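Local coordinates for protein probable mannosyltransferase KTR4 (Saccharomyces cerevisiae, PDB 5A07) that is a probable mannosyltransferase of the GT-A glycosyltransferase fold that binds guanosine-5'-diphosphate and a manganese ion, at residues B[235-243]-B[394-402]. Sequence-based numbering, arbitrary orientation.
Sequences VNFYCKINY and SDRCNGNCV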
loop_
_atom_site.group_PDB
_atom_site.type_symbol
_atom_site.label_atom_id
_atom_site.label_comp_id
_atom_site.label_asym_id
_atom_site.label_seq_id
_atom_site.Cartn_x
_atom_site.Cartn_y
_atom_site.Cartn_z
ATOM N N VAL B 235 -9.940 -9.045 6.757
ATOM C CA VAL B 235 -10.225 -7.634 6.567
ATOM C C VAL B 235 -11.678 -7.479 6.342
ATOM O O VAL B 235 -12.418 -8.461 6.095
ATOM C CB VAL B 235 -9.402 -7.028 5.400
ATOM C CG1 VAL B 235 -7.963 -7.276 5.635
ATOM C CG2 VAL B 235 -9.812 -7.611 4.046
ATOM N N ASN B 236 -12.109 -6.235 6.392
ATOM C CA ASN B 236 -13.514 -5.881 6.281
ATOM C C ASN B 236 -13.727 -4.795 5.277
ATOM O O ASN B 236 -12.884 -3.900 5.161
ATOM C CB ASN B 236 -14.039 -5.379 7.653
ATOM C CG ASN B 236 -13.903 -6.449 8.737
ATOM O OD1 ASN B 236 -14.674 -7.402 8.773
ATOM N ND2 ASN B 236 -12.849 -6.371 9.495
ATOM N N PHE B 237 -14.820 -4.900 4.536
ATOM C CA PHE B 237 -15.274 -3.858 3.661
ATOM C C PHE B 237 -16.616 -3.407 4.131
ATOM O O PHE B 237 -17.511 -4.234 4.442
ATOM C CB PHE B 237 -15.376 -4.338 2.236
ATOM C CG PHE B 237 -14.032 -4.680 1.611
ATOM C CD1 PHE B 237 -13.223 -3.697 1.065
ATOM C CD2 PHE B 237 -13.545 -5.956 1.680
ATOM C CE1 PHE B 237 -11.958 -4.001 0.587
ATOM C CE2 PHE B 237 -12.316 -6.266 1.190
ATOM C CZ PHE B 237 -11.496 -5.279 0.684
ATOM N N TYR B 238 -16.864 -2.115 4.084
ATOM C CA TYR B 238 -18.107 -1.564 4.677
ATOM C C TYR B 238 -19.038 -0.891 3.719
ATOM O O TYR B 238 -20.208 -0.696 4.115
ATOM C CB TYR B 238 -17.798 -0.546 5.804
ATOM C CG TYR B 238 -16.981 -1.124 6.916
ATOM C CD1 TYR B 238 -17.520 -2.128 7.781
ATOM C CD2 TYR B 238 -15.693 -0.717 7.154
ATOM C CE1 TYR B 238 -16.737 -2.733 8.790
ATOM C CE2 TYR B 238 -14.942 -1.296 8.174
ATOM C CZ TYR B 238 -15.497 -2.286 8.996
ATOM O OH TYR B 238 -14.702 -2.828 9.949
ATOM N N CYS B 239 -18.597 -0.572 2.491
ATOM C CA CYS B 239 -19.372 0.287 1.650
ATOM C C CYS B 239 -19.464 -0.229 0.250
ATOM O O CYS B 239 -18.477 -0.672 -0.334
ATOM C CB CYS B 239 -18.745 1.698 1.614
ATOM S SG CYS B 239 -18.441 2.433 3.219
ATOM N N LYS B 240 -20.645 -0.097 -0.326
ATOM C CA LYS B 240 -20.860 -0.554 -1.675
ATOM C C LYS B 240 -20.107 0.298 -2.703
ATOM O O LYS B 240 -20.187 1.523 -2.691
ATOM C CB LYS B 240 -22.335 -0.502 -2.010
ATOM C CG LYS B 240 -23.091 -1.628 -1.328
ATOM C CD LYS B 240 -24.424 -1.924 -1.977
ATOM C CE LYS B 240 -25.385 -2.495 -0.921
ATOM N NZ LYS B 240 -26.145 -1.354 -0.376
ATOM N N ILE B 241 -19.497 -0.398 -3.636
ATOM C CA ILE B 241 -18.759 0.211 -4.724
ATOM C C ILE B 241 -19.422 -0.188 -6.018
ATOM O O ILE B 241 -19.371 -1.358 -6.410
ATOM C CB ILE B 241 -17.302 -0.231 -4.719
ATOM C CG1 ILE B 241 -16.677 0.163 -3.396
ATOM C CG2 ILE B 241 -16.531 0.369 -5.941
ATOM C CD1 ILE B 241 -16.475 1.679 -3.213
ATOM N N ASN B 242 -20.045 0.791 -6.682
ATOM C CA ASN B 242 -20.898 0.550 -7.839
ATOM C C ASN B 242 -20.320 0.997 -9.214
ATOM O O ASN B 242 -21.051 1.274 -10.152
ATOM C CB ASN B 242 -22.246 1.211 -7.583
ATOM C CG ASN B 242 -23.032 0.446 -6.565
ATOM O OD1 ASN B 242 -23.150 -0.755 -6.650
ATOM N ND2 ASN B 242 -23.562 1.124 -5.615
ATOM N N TYR B 243 -19.018 1.058 -9.304
ATOM C CA TYR B 243 -18.294 1.285 -10.537
ATOM C C TYR B 243 -17.144 0.323 -10.563
ATOM O O TYR B 243 -16.666 -0.114 -9.518
ATOM C CB TYR B 243 -17.784 2.729 -10.655
ATOM C CG TYR B 243 -16.863 3.176 -9.533
ATOM C CD1 TYR B 243 -17.378 3.610 -8.352
ATOM C CD2 TYR B 243 -15.484 3.094 -9.682
ATOM C CE1 TYR B 243 -16.558 3.988 -7.314
ATOM C CE2 TYR B 243 -14.661 3.456 -8.672
ATOM C CZ TYR B 243 -15.194 3.913 -7.487
ATOM O OH TYR B 243 -14.400 4.279 -6.470
ATOM N N SER B 394 -28.647 7.775 2.324
ATOM C CA SER B 394 -27.929 6.801 1.533
ATOM C C SER B 394 -27.788 5.566 2.354
ATOM O O SER B 394 -27.458 5.599 3.514
ATOM C CB SER B 394 -26.531 7.318 1.211
ATOM O OG SER B 394 -25.679 6.277 0.803
ATOM N N ASP B 395 -27.892 4.450 1.687
ATOM C CA ASP B 395 -27.604 3.184 2.317
ATOM C C ASP B 395 -26.249 2.593 1.752
ATOM O O ASP B 395 -26.047 1.382 1.756
ATOM C CB ASP B 395 -28.787 2.250 1.984
ATOM C CG ASP B 395 -28.919 2.007 0.473
ATOM O OD1 ASP B 395 -28.368 2.800 -0.362
ATOM O OD2 ASP B 395 -29.575 1.029 0.096
ATOM N N ARG B 396 -25.373 3.437 1.214
ATOM C CA ARG B 396 -24.165 2.913 0.584
ATOM C C ARG B 396 -23.264 2.138 1.578
ATOM O O ARG B 396 -22.727 1.078 1.228
ATOM C CB ARG B 396 -23.414 3.996 -0.163
ATOM C CG ARG B 396 -22.405 3.480 -1.153
ATOM C CD ARG B 396 -21.529 4.637 -1.680
ATOM N NE ARG B 396 -20.573 5.168 -0.708
ATOM C CZ ARG B 396 -19.338 4.684 -0.482
ATOM N NH1 ARG B 396 -18.877 3.623 -1.117
ATOM N NH2 ARG B 396 -18.535 5.277 0.388
ATOM N N CYS B 397 -23.126 2.601 2.802
ATOM C CA CYS B 397 -22.300 1.894 3.771
ATOM C C CYS B 397 -23.193 1.100 4.692
ATOM O O CYS B 397 -24.341 1.487 4.955
ATOM C CB CYS B 397 -21.409 2.854 4.579
ATOM S SG CYS B 397 -20.170 3.715 3.479
ATOM N N ASN B 398 -22.654 0.045 5.259
ATOM C CA ASN B 398 -23.529 -0.889 6.034
ATOM C C ASN B 398 -23.659 -0.551 7.474
ATOM O O ASN B 398 -24.346 -1.274 8.178
ATOM C CB ASN B 398 -23.089 -2.332 5.896
ATOM C CG ASN B 398 -21.719 -2.608 6.451
ATOM O OD1 ASN B 398 -21.179 -1.905 7.281
ATOM N ND2 ASN B 398 -21.135 -3.643 5.971
ATOM N N GLY B 399 -22.970 0.486 7.937
ATOM C CA GLY B 399 -23.096 0.862 9.317
ATOM C C GLY B 399 -22.227 0.107 10.305
ATOM O O GLY B 399 -22.327 0.355 11.499
ATOM N N ASN B 400 -21.360 -0.799 9.857
ATOM C CA ASN B 400 -20.437 -1.522 10.779
ATOM C C ASN B 400 -19.143 -0.810 11.103
ATOM O O ASN B 400 -18.300 -1.340 11.835
ATOM C CB ASN B 400 -20.123 -2.917 10.227
ATOM C CG ASN B 400 -21.343 -3.865 10.270
ATOM O OD1 ASN B 400 -21.461 -4.756 9.470
ATOM N ND2 ASN B 400 -22.248 -3.602 11.152
ATOM N N CYS B 401 -18.972 0.414 10.614
ATOM C CA CYS B 401 -17.858 1.196 11.042
ATOM C C CYS B 401 -18.363 2.595 11.453
ATOM O O CYS B 401 -19.354 3.046 10.962
ATOM C CB CYS B 401 -16.734 1.282 9.986
ATOM S SG CYS B 401 -17.134 2.108 8.416
ATOM N N VAL B 402 -17.655 3.211 12.378
ATOM C CA VAL B 402 -17.929 4.575 12.861
ATOM C C VAL B 402 -17.163 5.631 11.977
ATOM O O VAL B 402 -15.955 5.612 11.918
ATOM C CB VAL B 402 -17.466 4.675 14.298
ATOM C CG1 VAL B 402 -17.577 6.108 14.816
ATOM C CG2 VAL B 402 -18.281 3.681 15.126
HETATM O O HOH W 1 -18.500 -5.400 6.999
#
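Cys239 and Cys397 are joined by a disulfide, SG to SG 2.2 Å with a chi3 of 100°, where the two segments have their nearest CA atoms. Two backbone hydrogen bonds bracket it: Asn398 N gives to Tyr238 O, and Lys240 N gives to Arg396 O in a nearly straight bond (176°). Beside the disulfide, the guanidinium of Arg396 lies with one face against Cys239 CB, and its NH1 donates to Lys240 O over 2.9 Å. That oxygen sits in the guanidinium plane at its edge, although NH1 stands above the carbonyl plane. The arginine runs extended as far as CD, and a bend at chi3 (72°) brings NH1 to this carbonyl. The Tyr238 ring receives Cys401 CB over the centre of one face, 3.6 Å from the centroid, while Cys401 SG lies obliquely, 3.4 Å from Tyr238 CD2. The bridged cysteines form a single beta bridge just beyond strand 236-237, an outer strand of a small antiparallel sheet with 379-381 and 384-386, and tie it to the long loop before helix 418-425. The Cys401 sulfur is bonded to Cys387 in a second disulfide, which probably helps to fix its place beside the ring. Asn398 OD1 accepts from Asn400 N in an Asx turn, and Ser394 OG accepts from Arg396 N in an ST turn. Further out, Arg396 NH2 is bonded to the backbone oxygen of Asp376, which gives the guanidinium a second hold.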